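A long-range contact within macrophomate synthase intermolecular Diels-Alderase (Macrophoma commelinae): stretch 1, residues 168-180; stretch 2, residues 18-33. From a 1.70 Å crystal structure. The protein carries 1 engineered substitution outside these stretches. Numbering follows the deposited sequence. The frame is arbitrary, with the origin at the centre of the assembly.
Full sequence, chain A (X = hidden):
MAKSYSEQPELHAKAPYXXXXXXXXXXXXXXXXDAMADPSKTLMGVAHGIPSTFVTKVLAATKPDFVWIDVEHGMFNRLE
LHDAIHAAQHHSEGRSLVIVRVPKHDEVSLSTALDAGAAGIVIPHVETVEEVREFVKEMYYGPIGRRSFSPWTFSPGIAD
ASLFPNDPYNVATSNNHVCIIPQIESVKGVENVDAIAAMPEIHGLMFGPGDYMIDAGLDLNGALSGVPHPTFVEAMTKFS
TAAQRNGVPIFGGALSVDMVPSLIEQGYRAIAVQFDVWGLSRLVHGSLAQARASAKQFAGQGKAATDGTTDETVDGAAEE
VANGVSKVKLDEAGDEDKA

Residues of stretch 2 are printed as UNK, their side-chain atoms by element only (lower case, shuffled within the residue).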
# COMPACT_ATOMS: atom_id res chain seq x y z
N PRO A 168 -28.70 12.70 14.87
CA PRO A 168 -28.31 11.34 14.44
C PRO A 168 -27.37 11.30 13.24
O PRO A 168 -26.70 10.29 12.99
CB PRO A 168 -29.65 10.68 14.11
CG PRO A 168 -30.63 11.43 14.93
CD PRO A 168 -30.16 12.85 14.76
N TYR A 169 -27.31 12.39 12.49
CA TYR A 169 -26.46 12.43 11.32
C TYR A 169 -25.27 13.35 11.50
O TYR A 169 -24.47 13.55 10.58
CB TYR A 169 -27.32 12.83 10.12
CG TYR A 169 -28.48 11.88 10.00
CD1 TYR A 169 -29.68 12.12 10.67
CD2 TYR A 169 -28.33 10.67 9.32
CE1 TYR A 169 -30.71 11.16 10.68
CE2 TYR A 169 -29.34 9.71 9.33
CZ TYR A 169 -30.53 9.96 10.00
OH TYR A 169 -31.51 9.00 10.03
N ASN A 170 -25.15 13.89 12.70
CA ASN A 170 -24.05 14.77 13.06
C ASN A 170 -23.92 15.99 12.16
O ASN A 170 -22.84 16.52 11.94
CB ASN A 170 -22.75 13.95 13.11
CG ASN A 170 -22.50 13.34 14.49
OD1 ASN A 170 -22.05 14.03 15.39
ND2 ASN A 170 -22.83 12.06 14.66
N VAL A 171 -25.05 16.44 11.63
CA VAL A 171 -25.05 17.63 10.80
C VAL A 171 -24.73 18.85 11.68
O VAL A 171 -24.04 19.76 11.26
CB VAL A 171 -26.43 17.83 10.13
CG1 VAL A 171 -26.57 19.27 9.64
CG2 VAL A 171 -26.56 16.87 8.96
N ALA A 172 -25.24 18.85 12.91
CA ALA A 172 -24.99 19.96 13.82
C ALA A 172 -23.52 19.96 14.22
O ALA A 172 -22.87 21.01 14.31
CB ALA A 172 -25.88 19.84 15.07
N THR A 173 -22.99 18.77 14.48
CA THR A 173 -21.59 18.63 14.87
C THR A 173 -20.72 19.28 13.80
O THR A 173 -19.86 20.12 14.09
CB THR A 173 -21.21 17.15 14.98
OG1 THR A 173 -21.98 16.56 16.03
CG2 THR A 173 -19.71 17.01 15.28
N SER A 174 -20.96 18.88 12.56
CA SER A 174 -20.18 19.41 11.46
C SER A 174 -20.33 20.91 11.25
O SER A 174 -19.34 21.63 11.10
CB SER A 174 -20.56 18.67 10.17
OG SER A 174 -20.18 17.30 10.27
N ASN A 175 -21.56 21.40 11.26
CA ASN A 175 -21.73 22.82 11.02
C ASN A 175 -21.32 23.73 12.18
O ASN A 175 -21.03 24.92 11.97
CB ASN A 175 -23.17 23.09 10.56
CG ASN A 175 -23.39 22.75 9.07
OD1 ASN A 175 -22.52 22.17 8.40
ND2 ASN A 175 -24.57 23.10 8.55
N ASN A 176 -21.26 23.18 13.39
CA ASN A 176 -20.87 23.97 14.56
C ASN A 176 -19.40 23.84 14.94
O ASN A 176 -18.86 24.73 15.59
CB ASN A 176 -21.71 23.57 15.78
CG ASN A 176 -23.19 23.81 15.59
OD1 ASN A 176 -23.59 24.74 14.90
ND2 ASN A 176 -24.01 22.99 16.23
N HIS A 177 -18.75 22.75 14.55
CA HIS A 177 -17.36 22.54 14.94
C HIS A 177 -16.30 22.93 13.92
O HIS A 177 -15.19 23.34 14.30
CB HIS A 177 -17.12 21.06 15.28
CG HIS A 177 -17.74 20.61 16.57
ND1 HIS A 177 -17.49 19.37 17.11
CD2 HIS A 177 -18.60 21.22 17.42
CE1 HIS A 177 -18.16 19.23 18.24
NE2 HIS A 177 -18.85 20.34 18.45
N VAL A 178 -16.64 22.78 12.64
CA VAL A 178 -15.70 23.01 11.55
C VAL A 178 -15.39 24.46 11.22
O VAL A 178 -16.29 25.30 11.14
CB VAL A 178 -16.19 22.28 10.27
CG1 VAL A 178 -15.25 22.55 9.10
CG2 VAL A 178 -16.28 20.77 10.55
N CYS A 179 -14.10 24.73 11.01
CA CYS A 179 -13.60 26.09 10.73
C CYS A 179 -12.95 26.26 9.36
O CYS A 179 -12.36 25.32 8.81
CB CYS A 179 -12.58 26.49 11.79
SG CYS A 179 -13.20 26.44 13.49
N ILE A 180 -13.06 27.48 8.83
CA ILE A 180 -12.46 27.85 7.55
C ILE A 180 -11.39 28.91 7.81
O ILE A 180 -11.65 29.93 8.47
CB ILE A 180 -13.50 28.43 6.55
CG1 ILE A 180 -14.59 27.42 6.25
CG2 ILE A 180 -12.81 28.77 5.24
CD1 ILE A 180 -15.53 27.86 5.12
N UNK A 18 -13.36 17.34 22.23
CA UNK A 18 -13.70 16.18 21.40
C UNK A 18 -15.20 15.99 21.19
O UNK A 18 -16.01 16.42 22.01
c UNK A 18 -13.13 14.89 21.99
n UNK A 18 -13.37 10.24 23.54
c UNK A 18 -14.31 10.89 22.85
n UNK A 18 -15.20 10.22 22.14
n UNK A 18 -14.36 12.22 22.90
c UNK A 18 -13.68 14.53 23.38
c UNK A 18 -13.44 13.05 23.66
N UNK A 19 -15.55 15.38 20.06
CA UNK A 19 -16.96 15.11 19.76
C UNK A 19 -17.36 13.81 20.46
O UNK A 19 -16.53 13.18 21.12
c UNK A 19 -17.16 14.95 18.26
o UNK A 19 -18.54 14.91 17.95
N UNK A 20 -18.62 13.40 20.32
CA UNK A 20 -19.09 12.17 20.96
C UNK A 20 -18.32 10.98 20.40
O UNK A 20 -18.09 10.00 21.11
c UNK A 20 -20.59 11.99 20.72
N UNK A 21 -17.97 11.04 19.12
CA UNK A 21 -17.20 9.97 18.48
C UNK A 21 -15.96 10.58 17.84
O UNK A 21 -16.04 11.64 17.21
c UNK A 21 -18.04 9.26 17.42
c UNK A 21 -19.34 8.66 17.99
c UNK A 21 -20.36 8.51 15.45
s UNK A 21 -20.11 7.49 16.88
N UNK A 22 -14.83 9.91 17.99
CA UNK A 22 -13.58 10.45 17.48
C UNK A 22 -13.40 10.41 15.97
O UNK A 22 -12.38 10.85 15.45
c UNK A 22 -12.40 9.78 18.20
c UNK A 22 -12.28 11.50 20.04
c UNK A 22 -11.23 9.25 20.33
c UNK A 22 -12.40 10.01 19.72
N UNK A 23 -14.41 9.88 15.28
CA UNK A 23 -14.45 9.84 13.82
C UNK A 23 -15.06 11.15 13.32
O UNK A 23 -15.16 11.38 12.11
o UNK A 23 -16.53 8.65 14.07
c UNK A 23 -15.31 8.68 13.32
c UNK A 23 -14.58 7.35 13.48
N UNK A 24 -15.48 11.99 14.26
CA UNK A 24 -16.07 13.29 13.93
C UNK A 24 -15.18 14.41 14.44
O UNK A 24 -14.43 14.24 15.40
c UNK A 24 -17.48 13.41 14.50
c UNK A 24 -19.06 13.44 12.55
o UNK A 24 -21.06 10.83 10.90
c UNK A 24 -18.79 11.39 13.74
c UNK A 24 -19.64 10.75 12.84
c UNK A 24 -19.91 12.81 11.64
c UNK A 24 -20.20 11.46 11.79
c UNK A 24 -18.49 12.74 13.61
N UNK A 25 -15.24 15.60 13.80
CA UNK A 25 -14.39 16.70 14.25
C UNK A 25 -14.63 17.23 15.64
O UNK A 25 -15.77 17.36 16.09
c UNK A 25 -16.21 16.05 12.79
c UNK A 25 -14.65 17.79 13.20
c UNK A 25 -16.11 17.60 12.91
N UNK A 26 -13.53 17.52 16.33
CA UNK A 26 -13.62 18.10 17.65
C UNK A 26 -14.01 19.56 17.45
O UNK A 26 -13.99 20.06 16.32
N UNK A 27 -14.35 20.25 18.53
CA UNK A 27 -14.81 21.64 18.38
C UNK A 27 -13.71 22.70 18.29
O UNK A 27 -13.43 23.41 19.27
o UNK A 27 -16.28 23.96 18.28
n UNK A 27 -17.70 23.41 19.93
c UNK A 27 -16.61 23.21 19.19
c UNK A 27 -15.77 21.99 19.52
N UNK A 28 -13.10 22.81 17.11
CA UNK A 28 -12.05 23.80 16.90
C UNK A 28 -12.65 25.21 16.99
O UNK A 28 -11.98 26.15 17.42
c UNK A 28 -9.18 24.66 16.14
c UNK A 28 -11.37 23.58 15.54
c UNK A 28 -10.33 24.62 15.11
c UNK A 28 -9.80 24.29 13.71
N UNK A 29 -13.91 25.34 16.58
CA UNK A 29 -14.58 26.64 16.63
C UNK A 29 -14.51 27.20 18.06
O UNK A 29 -14.12 28.36 18.28
c UNK A 29 -18.39 27.19 13.20
n UNK A 29 -18.64 26.28 12.27
c UNK A 29 -16.05 26.47 16.20
n UNK A 29 -19.41 27.84 13.76
n UNK A 29 -17.12 27.41 13.57
c UNK A 29 -16.85 27.78 16.01
c UNK A 29 -16.69 28.36 14.59
N UNK A 30 -14.87 26.37 19.04
CA UNK A 30 -14.86 26.80 20.43
C UNK A 30 -13.44 26.94 20.96
O UNK A 30 -13.15 27.83 21.75
n UNK A 30 -16.21 28.70 23.32
o UNK A 30 -17.76 27.71 22.03
c UNK A 30 -15.90 26.37 22.71
c UNK A 30 -15.64 25.82 21.31
c UNK A 30 -16.71 27.66 22.66
N UNK A 31 -12.55 26.05 20.52
CA UNK A 31 -11.17 26.13 20.99
C UNK A 31 -10.57 27.48 20.61
O UNK A 31 -9.86 28.10 21.41
c UNK A 31 -10.33 25.00 20.38
N UNK A 32 -10.87 27.94 19.40
CA UNK A 32 -10.35 29.23 18.96
C UNK A 32 -10.98 30.37 19.76
O UNK A 32 -10.28 31.30 20.14
c UNK A 32 -9.78 28.52 16.57
c UNK A 32 -10.61 29.44 17.47
c UNK A 32 -8.30 28.90 16.68
c UNK A 32 -10.26 28.63 15.12
N UNK A 33 -12.28 30.29 20.01
CA UNK A 33 -12.93 31.34 20.79
C UNK A 33 -12.35 31.38 22.19
O UNK A 33 -12.13 32.46 22.75
c UNK A 33 -14.45 31.10 20.85
c UNK A 33 -17.22 31.08 18.12
c UNK A 33 -15.16 31.40 19.53
c UNK A 33 -16.57 30.82 19.49
n UNK A 33 -18.35 30.15 17.80
O HOH W 1 -19.92 12.84 16.89
O HOH W 2 -20.78 16.38 18.36
O HOH W 3 -23.86 10.45 12.51
O HOH W 4 -22.39 12.57 9.34
O HOH W 5 -19.29 21.17 20.99
O HOH W 6 -19.32 25.58 18.19

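Position 18 carries three carbons, a nitrogen, and a carbon bearing two more nitrogens, a chain ending in a guanidinium that does not touch stretch 1; it is Arg18. Position 19 has one carbon and one oxygen, the latter 3.6 Å from Thr173 CG2, so it is Ser19. Two waters extend its reach: one links OG to Asn170 OD1, the other links OG to Thr173 OG1. A lone carbon at position 20 identifies Ala20. The unbranched chain of two carbons, sulfur and carbon at position 21 is Met21, whose terminal CE lies 4.4 Å from Asn170 ND2. Position 22, four carbons forked at the second, is Leu22, and position 23, one carbon carrying an oxygen and a carbon, is Thr23; both are out of reach of stretch 1.

At position 24 a carbon leads to a six-carbon ring bearing an oxygen, with Asn170 packed over one face: Tyr24, whose CE2 is 3.4 Å from Asn170 CB. Its hydroxyl meets stretch 1 through waters, one bound to Tyr169 O and another to Pro168 O and Asn170 ND2. Three carbons closing onto the backbone nitrogen make position 25 Pro25; its CG touches Val178 CG2 at 4.0 Å. Position 26 has no side-chain atoms and is Gly26, its backbone O 3.4 Å from His177 CB.

Position 27 has two carbons, the second bearing oxygen and nitrogen, and its CB sits 3.6 Å from the His177 ring centroid, over the face. This is Asn27, which caps the following helix by accepting from the backbone N of position 30. At position 28, four carbons forked at the second pack on Cys179 SG: Leu28. Position 29 has three carbons, a nitrogen and a carbon with two nitrogens, its guanidinium edge facing Asn175 O and Val178 O: Arg29. Position 30 has three carbons, the third carrying oxygen and nitrogen: Gln30. Position 31 has one carbon: Ala31. Position 32 has a forked four-carbon chain near Cys179: Leu32. Position 33 has four carbons in a row ending in nitrogen: Lys33.

The contact centres on the end of helix 171-177. His177 ND1 donates almost linearly to Pro25 O (2.8 Å), holding the ring edge while Asn27 covers a face. Arg29 N donates to His177 O at 3.3 Å, and Arg29 NH2 reaches both Asn175 O and Val178 O at 2.8 Å, so one side chain serves carbonyls around the helix end. Cys179 packs against Leu28 and Leu32, while waters bridge Ser19 and Tyr24 to polar groups around Asn170.

Stretch 2 (18-33) RSAMLTYPGNLRQALK
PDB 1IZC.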